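Local coordinates for protein beta-lactamase (PDB 4WHI) that probably belongs to a penicillin-binding protein or beta-lactamase-like hydrolase, as its small all-beta C-terminal domain of unknown function, at residues V35-D39 / G40-L44. Sequence-based numbering, arbitrary orientation.
Sequences VTYHD and GQLRL
Thr36 and Arg43 form a hydrogen-bonded pair in a tight antiparallel beta hairpin, in which strands 33-38 and 41-46 are joined by a type I' turn from His38 to Gln41. Two backbone bonds link this pair, Arg43 N to Thr36 O at 2.9 Å and Thr36 N to Arg43 O at 3.1 Å; the hydrogen-bonded pair His38 and Gln41 closes the turn with two backbone bonds. Asp39 and Gly40, at the two central turn positions, both have positive phi (47° and 87°), as a type I' turn requires.

On the face carrying Thr36, His38, Gln41 and Arg43, the arginine bends at chi2 and chi3 and comes back over its partner strand. Its guanidinium approaches Thr36 OG1 side-on, with NE at 2.8 Å and NH2 at 3.2 Å from that oxygen, which lies near the guanidinium plane; the NE bond is the straighter. One guanidinium face rests on His38 CB, and a water 2.8 Å from Thr36 OG1 adds another polar partner.

On the other face, Val35 CG1 meets Leu42 CD2 at 4.0 Å, and the Tyr37 ring lies beside Gly40. Strand 51-59 flanks the hairpin beyond 41-46, strand 23-25 beyond 33-38, while Val35 and Leu44 pack against strand 86-89.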
ATOM      1  N   VAL A  35      -1.226   8.239  -3.896  1.00 11.18           N
ATOM      2  CA  VAL A  35      -2.391   7.412  -3.612  1.00 11.25           C
ATOM      3  C   VAL A  35      -3.612   8.092  -4.230  1.00 10.47           C
ATOM      4  O   VAL A  35      -3.901   9.259  -3.946  1.00 10.44           O
ATOM      5  CB  VAL A  35      -2.575   7.187  -2.098  1.00 11.69           C
ATOM      6  CG1 VAL A  35      -3.790   6.312  -1.835  1.00 12.54           C
ATOM      7  CG2 VAL A  35      -1.325   6.552  -1.496  1.00 11.83           C
ATOM      8  N   THR A  36      -4.295   7.360  -5.105  1.00 10.29           N
ATOM      9  CA  THR A  36      -5.449   7.875  -5.826  1.00 10.33           C
ATOM     10  C   THR A  36      -6.615   6.902  -5.688  1.00 10.02           C
ATOM     11  O   THR A  36      -6.437   5.737  -5.322  1.00 10.14           O
ATOM     12  CB  THR A  36      -5.149   8.102  -7.329  1.00 10.29           C
ATOM     13  OG1 THR A  36      -4.737   6.867  -7.931  1.00 11.40           O
ATOM     14  CG2 THR A  36      -4.076   9.182  -7.539  1.00 11.67           C
ATOM     15  N   TYR A  37      -7.808   7.389  -6.001  1.00  9.89           N
ATOM     16  CA  TYR A  37      -9.027   6.607  -5.874  1.00  9.92           C
ATOM     17  C   TYR A  37      -9.721   6.545  -7.221  1.00 10.31           C
ATOM     18  O   TYR A  37      -9.849   7.566  -7.911  1.00 11.41           O
ATOM     19  CB  TYR A  37      -9.955   7.257  -4.843  1.00 10.21           C
ATOM     20  CG  TYR A  37     -11.342   6.652  -4.754  1.00 10.53           C
ATOM     21  CD1 TYR A  37     -12.387   7.128  -5.548  1.00 11.63           C
ATOM     22  CD2 TYR A  37     -11.616   5.628  -3.862  1.00 11.29           C
ATOM     23  CE1 TYR A  37     -13.660   6.581  -5.462  1.00 13.47           C
ATOM     24  CE2 TYR A  37     -12.884   5.079  -3.765  1.00 13.43           C
ATOM     25  CZ  TYR A  37     -13.904   5.566  -4.560  1.00 14.44           C
ATOM     26  OH  TYR A  37     -15.162   5.022  -4.460  1.00 19.01           O
ATOM     27  N   HIS A  38     -10.162   5.353  -7.604  1.00 10.43           N
ATOM     28  CA  HIS A  38     -10.940   5.199  -8.824  1.00 12.43           C
ATOM     29  C   HIS A  38     -11.988   4.104  -8.676  1.00 13.72           C
ATOM     30  O   HIS A  38     -11.651   2.964  -8.395  1.00 13.70           O
ATOM     31  CB  HIS A  38     -10.022   4.894 -10.011  1.00 13.49           C
ATOM     32  CG  HIS A  38     -10.735   4.881 -11.323  1.00 15.28           C
ATOM     33  ND1 HIS A  38     -10.918   3.733 -12.060  1.00 16.65           N
ATOM     34  CD2 HIS A  38     -11.352   5.869 -12.007  1.00 17.57           C
ATOM     35  CE1 HIS A  38     -11.590   4.018 -13.154  1.00 18.98           C
ATOM     36  NE2 HIS A  38     -11.868   5.307 -13.145  1.00 18.72           N
ATOM     37  N   ASP A  39     -13.262   4.465  -8.838  1.00 14.78           N
ATOM     38  CA  ASP A  39     -14.351   3.489  -8.856  1.00 16.05           C
ATOM     39  C   ASP A  39     -14.266   2.462  -7.718  1.00 14.85           C
ATOM     40  O   ASP A  39     -14.325   1.249  -7.948  1.00 17.64           O
ATOM     41  CB  ASP A  39     -14.395   2.767 -10.216  1.00 18.05           C
ATOM     42  CG  ASP A  39     -14.721   3.705 -11.382  1.00 22.18           C
ATOM     43  OD1 ASP A  39     -15.165   4.845 -11.140  1.00 25.70           O
ATOM     44  OD2 ASP A  39     -14.548   3.294 -12.554  1.00 25.43           O
ATOM     45  N   GLY A  40     -14.117   2.954  -6.495  1.00 14.04           N
ATOM     46  CA  GLY A  40     -14.074   2.105  -5.313  1.00 15.04           C
ATOM     47  C   GLY A  40     -12.716   1.537  -4.924  1.00 15.24           C
ATOM     48  O   GLY A  40     -12.609   0.846  -3.917  1.00 17.09           O
ATOM     49  N   GLN A  41     -11.682   1.833  -5.709  1.00 14.42           N
ATOM     50  CA  GLN A  41     -10.365   1.220  -5.554  1.00 13.94           C
ATOM     51  C   GLN A  41      -9.332   2.277  -5.185  1.00 13.04           C
ATOM     52  O   GLN A  41      -9.230   3.291  -5.870  1.00 12.84           O
ATOM     53  CB  GLN A  41      -9.957   0.571  -6.883  1.00 14.85           C
ATOM     54  CG  GLN A  41      -8.621  -0.157  -6.863  1.00 15.29           C
ATOM     55  CD  GLN A  41      -8.685  -1.436  -6.056  1.00 16.47           C
ATOM     56  OE1 GLN A  41      -9.460  -2.330  -6.379  1.00 17.59           O
ATOM     57  NE2 GLN A  41      -7.877  -1.530  -4.997  1.00 18.50           N
ATOM     58  N   LEU A  42      -8.579   2.042  -4.111  1.00 11.77           N
ATOM     59  CA  LEU A  42      -7.369   2.811  -3.845  1.00 12.14           C
ATOM     60  C   LEU A  42      -6.219   2.202  -4.649  1.00 11.05           C
ATOM     61  O   LEU A  42      -6.098   0.974  -4.753  1.00 10.90           O
ATOM     62  CB  LEU A  42      -6.992   2.819  -2.361  1.00 14.03           C
ATOM     63  CG  LEU A  42      -7.736   3.717  -1.382  1.00 15.99           C
ATOM     64  CD1 LEU A  42      -7.151   3.525   0.011  1.00 18.64           C
ATOM     65  CD2 LEU A  42      -7.660   5.179  -1.783  1.00 14.97           C
ATOM     66  N   ARG A  43      -5.397   3.069  -5.222  1.00 10.53           N
ATOM     67  CA  ARG A  43      -4.199   2.662  -5.954  1.00 11.23           C
ATOM     68  C   ARG A  43      -2.983   3.401  -5.412  1.00 11.63           C
ATOM     69  O   ARG A  43      -3.091   4.544  -4.969  1.00 10.57           O
ATOM     70  CB  ARG A  43      -4.331   2.973  -7.444  1.00 11.93           C
ATOM     71  CG  ARG A  43      -5.609   2.457  -8.101  1.00 12.00           C
ATOM     72  CD  ARG A  43      -6.695   3.526  -8.182  1.00 12.36           C
ATOM     73  NE  ARG A  43      -6.197   4.684  -8.910  1.00 11.92           N
ATOM     74  CZ  ARG A  43      -6.151   4.791 -10.238  1.00 11.66           C
ATOM     75  NH1 ARG A  43      -6.636   3.830 -11.019  1.00 12.77           N
ATOM     76  NH2 ARG A  43      -5.633   5.875 -10.784  1.00 11.84           N
ATOM     77  N   LEU A  44      -1.837   2.726  -5.462  1.00 10.95           N
ATOM     78  CA  LEU A  44      -0.550   3.270  -5.058  1.00 10.43           C
ATOM     79  C   LEU A  44       0.356   3.351  -6.289  1.00 10.95           C
ATOM     80  O   LEU A  44       0.599   2.329  -6.940  1.00 12.51           O
ATOM     81  CB  LEU A  44       0.082   2.347  -4.014  1.00 11.17           C
ATOM     82  CG  LEU A  44       1.535   2.577  -3.609  1.00 11.47           C
ATOM     83  CD1 LEU A  44       1.671   3.917  -2.911  1.00 13.72           C
ATOM     84  CD2 LEU A  44       2.007   1.457  -2.694  1.00 12.22           C
TER
HETATM   85  O   HOH W   1      -2.061   6.257  -7.634  1.00 14.17           O